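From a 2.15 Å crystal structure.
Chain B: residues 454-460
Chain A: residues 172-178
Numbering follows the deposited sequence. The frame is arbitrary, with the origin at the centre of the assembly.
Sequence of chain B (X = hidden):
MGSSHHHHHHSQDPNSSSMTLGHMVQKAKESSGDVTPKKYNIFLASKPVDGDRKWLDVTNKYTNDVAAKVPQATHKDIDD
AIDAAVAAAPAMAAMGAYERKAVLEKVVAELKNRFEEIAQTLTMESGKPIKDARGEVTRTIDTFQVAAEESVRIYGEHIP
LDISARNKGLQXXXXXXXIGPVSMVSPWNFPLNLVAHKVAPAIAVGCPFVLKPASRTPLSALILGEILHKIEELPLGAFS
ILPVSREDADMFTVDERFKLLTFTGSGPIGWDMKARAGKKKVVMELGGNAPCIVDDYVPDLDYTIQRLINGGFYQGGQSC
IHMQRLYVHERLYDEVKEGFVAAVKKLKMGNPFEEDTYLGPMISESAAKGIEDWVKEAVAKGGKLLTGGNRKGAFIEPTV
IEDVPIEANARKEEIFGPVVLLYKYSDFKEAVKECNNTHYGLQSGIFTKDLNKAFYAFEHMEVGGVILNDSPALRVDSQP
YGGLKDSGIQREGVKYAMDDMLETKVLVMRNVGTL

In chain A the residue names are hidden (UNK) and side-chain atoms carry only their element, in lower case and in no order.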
# COMPACT_ATOMS: atom_id res chain seq x y z
N ALA B 454 -20.56 -5.25 -17.86
CA ALA B 454 -19.46 -5.87 -17.11
C ALA B 454 -19.29 -5.19 -15.75
O ALA B 454 -19.30 -5.88 -14.72
CB ALA B 454 -18.16 -5.75 -17.92
N PHE B 455 -19.22 -3.85 -15.74
CA PHE B 455 -19.03 -3.09 -14.51
C PHE B 455 -20.31 -2.93 -13.69
O PHE B 455 -20.20 -2.79 -12.48
CB PHE B 455 -18.35 -1.75 -14.79
CG PHE B 455 -16.86 -1.98 -14.99
CD1 PHE B 455 -16.00 -2.04 -13.90
CD2 PHE B 455 -16.35 -2.23 -16.26
CE1 PHE B 455 -14.63 -2.29 -14.08
CE2 PHE B 455 -14.98 -2.48 -16.44
CZ PHE B 455 -14.13 -2.50 -15.35
N TYR B 456 -21.50 -3.04 -14.31
CA TYR B 456 -22.77 -3.01 -13.60
C TYR B 456 -22.85 -4.33 -12.78
O TYR B 456 -23.21 -4.31 -11.60
CB TYR B 456 -23.98 -2.88 -14.58
CG TYR B 456 -25.32 -2.94 -13.88
CD1 TYR B 456 -25.91 -4.16 -13.55
CD2 TYR B 456 -25.98 -1.77 -13.49
CE1 TYR B 456 -27.11 -4.23 -12.87
CE2 TYR B 456 -27.21 -1.83 -12.84
CZ TYR B 456 -27.77 -3.06 -12.52
OH TYR B 456 -28.97 -3.15 -11.86
N ALA B 457 -22.47 -5.46 -13.42
CA ALA B 457 -22.45 -6.77 -12.75
C ALA B 457 -21.44 -6.79 -11.59
O ALA B 457 -21.74 -7.33 -10.53
CB ALA B 457 -22.12 -7.87 -13.75
N PHE B 458 -20.27 -6.15 -11.77
CA PHE B 458 -19.26 -6.08 -10.70
C PHE B 458 -19.82 -5.31 -9.50
O PHE B 458 -19.69 -5.75 -8.36
CB PHE B 458 -17.96 -5.43 -11.22
CG PHE B 458 -16.83 -5.32 -10.22
CD1 PHE B 458 -16.58 -6.34 -9.30
CD2 PHE B 458 -15.94 -4.25 -10.27
CE1 PHE B 458 -15.53 -6.24 -8.38
CE2 PHE B 458 -14.87 -4.16 -9.36
CZ PHE B 458 -14.68 -5.16 -8.43
N GLU B 459 -20.52 -4.23 -9.77
CA GLU B 459 -21.14 -3.39 -8.77
C GLU B 459 -22.32 -4.02 -8.02
O GLU B 459 -22.43 -3.82 -6.80
CB GLU B 459 -21.60 -2.08 -9.43
CG GLU B 459 -21.55 -0.86 -8.52
CD GLU B 459 -20.20 -0.46 -7.95
OE1 GLU B 459 -20.21 0.14 -6.85
OE2 GLU B 459 -19.15 -0.74 -8.58
N HIS B 460 -23.21 -4.73 -8.74
CA HIS B 460 -24.47 -5.20 -8.15
C HIS B 460 -24.55 -6.68 -7.80
O HIS B 460 -25.43 -7.03 -7.02
CB HIS B 460 -25.64 -4.81 -9.05
CG HIS B 460 -25.79 -3.32 -9.13
ND1 HIS B 460 -25.24 -2.60 -10.18
CD2 HIS B 460 -26.29 -2.46 -8.22
CE1 HIS B 460 -25.48 -1.33 -9.90
NE2 HIS B 460 -26.11 -1.19 -8.73
N UNK A 172 -7.18 -9.04 -12.26
CA UNK A 172 -8.28 -8.76 -11.34
C UNK A 172 -8.32 -7.35 -10.84
O UNK A 172 -7.28 -6.68 -10.75
N UNK A 173 -9.52 -6.88 -10.56
CA UNK A 173 -9.77 -5.58 -9.93
C UNK A 173 -10.41 -5.93 -8.59
O UNK A 173 -11.47 -6.56 -8.57
c UNK A 173 -10.63 -4.60 -10.77
c UNK A 173 -11.01 -3.35 -9.92
c UNK A 173 -10.82 -3.68 -13.17
c UNK A 173 -9.91 -4.21 -12.08
N UNK A 174 -9.75 -5.56 -7.50
CA UNK A 174 -10.23 -5.80 -6.14
C UNK A 174 -10.76 -4.48 -5.61
O UNK A 174 -10.03 -3.50 -5.56
c UNK A 174 -8.50 -7.63 -5.84
c UNK A 174 -9.13 -6.39 -5.22
c UNK A 174 -9.69 -6.71 -3.84
N UNK A 175 -12.04 -4.45 -5.24
CA UNK A 175 -12.71 -3.25 -4.75
C UNK A 175 -13.45 -3.59 -3.46
O UNK A 175 -13.80 -4.74 -3.23
c UNK A 175 -14.57 -0.83 -7.12
c UNK A 175 -14.10 -1.30 -5.76
n UNK A 175 -16.33 0.34 -8.39
c UNK A 175 -15.98 -0.29 -7.09
c UNK A 175 -13.68 -2.74 -5.85
N UNK A 176 -13.64 -2.59 -2.60
CA UNK A 176 -14.33 -2.74 -1.31
C UNK A 176 -15.71 -2.12 -1.37
O UNK A 176 -15.88 -1.05 -1.95
c UNK A 176 -11.37 -2.29 1.14
c UNK A 176 -10.03 -2.96 1.31
n UNK A 176 -10.05 -3.94 2.43
c UNK A 176 -12.25 -3.00 0.15
c UNK A 176 -13.48 -2.17 -0.16
N UNK A 177 -16.69 -2.81 -0.79
CA UNK A 177 -18.09 -2.38 -0.81
C UNK A 177 -18.66 -2.26 0.59
O UNK A 177 -18.26 -3.04 1.46
c UNK A 177 -18.92 -3.41 -1.62
c UNK A 177 -17.51 -4.05 -3.62
c UNK A 177 -17.23 -4.01 -5.00
c UNK A 177 -19.49 -2.74 -3.99
c UNK A 177 -18.11 -3.37 -5.86
c UNK A 177 -19.22 -2.72 -5.36
c UNK A 177 -18.63 -3.40 -3.10
N UNK A 178 -19.64 -1.35 0.85
CA UNK A 178 -20.26 -1.31 2.18
C UNK A 178 -20.82 -2.68 2.60
O UNK A 178 -21.45 -3.35 1.78
c UNK A 178 -21.00 0.56 0.85
c UNK A 178 -21.39 -0.28 2.03
c UNK A 178 -20.25 -0.35 -0.07

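Position 172 of chain A has backbone atoms and no side-chain atoms at all. Nothing of the helix on chain B comes near it. It is Gly A172.

Position 173 carries four carbons. They fork at the first, and one arm is two carbons long. CA-to-CB points toward the helix. One side-chain carbon lies 4.1 Å from CZ of Phe B455, at the edge of that ring and near its plane, and another lies 4.0 Å from CE2 of Phe B458. A forked four-carbon chain with unequal arms is isoleucine, Ile A173. The atom at Phe B455 is CD1 and the one at Phe B458 is CG2. The backbone takes part too: O of Ile A173 is 3.5 Å from CZ of Phe B458.

Position 174 has one carbon carrying two more, three in all. It points away from the helix and makes no contact. It is Val A174.

Position 175 has four carbons in a row ending in nitrogen. It points toward the helix again. Its CB is 3.7 Å from CZ of Phe B458, and its terminal nitrogen reaches the carboxylate of Glu B459. This is Lys A175. NZ of Lys A175 donates a hydrogen bond to OE2 of Glu B459 at 3.0 Å, within a salt bridge.

Position 176 shows the same pattern, four carbons and a nitrogen. Its side chain is out of reach of the helix stretch. It is Lys A176, whose NZ is hydrogen-bonded elsewhere in the structure.

Position 177 has one carbon followed by a ring of six carbons, with no oxygen. It points toward the helix, and its ring lies near Phe B458 and Glu B459. It is Phe A177. Its CZ is 3.8 Å from O of Phe B458, and its CE2 is 3.4 Å from OE1 of Glu B459.

Position 178 has three carbons that close a ring onto the backbone nitrogen. It touches nothing on the helix stretch. It is Pro A178.

The contact works by alternation. Ile A173, Lys A175 and Phe A177 face the helix, while Val A174 turns away. Phe B458 is central and meets all three. The edge of Phe A177 points toward the face of Phe B458, with ring centroids 5.8 Å apart and planes at 80°. Phe B455 extends the apolar patch at Ile A173. Glu B459 pairs with Lys A175 while also lying against Phe A177. The axes cross at -49° and are 10.7 Å apart at their closest approach, so the gap is filled mainly by side chains, with a backbone oxygen from each stretch also in contact.

Chain A 172-178: GIVKKFP
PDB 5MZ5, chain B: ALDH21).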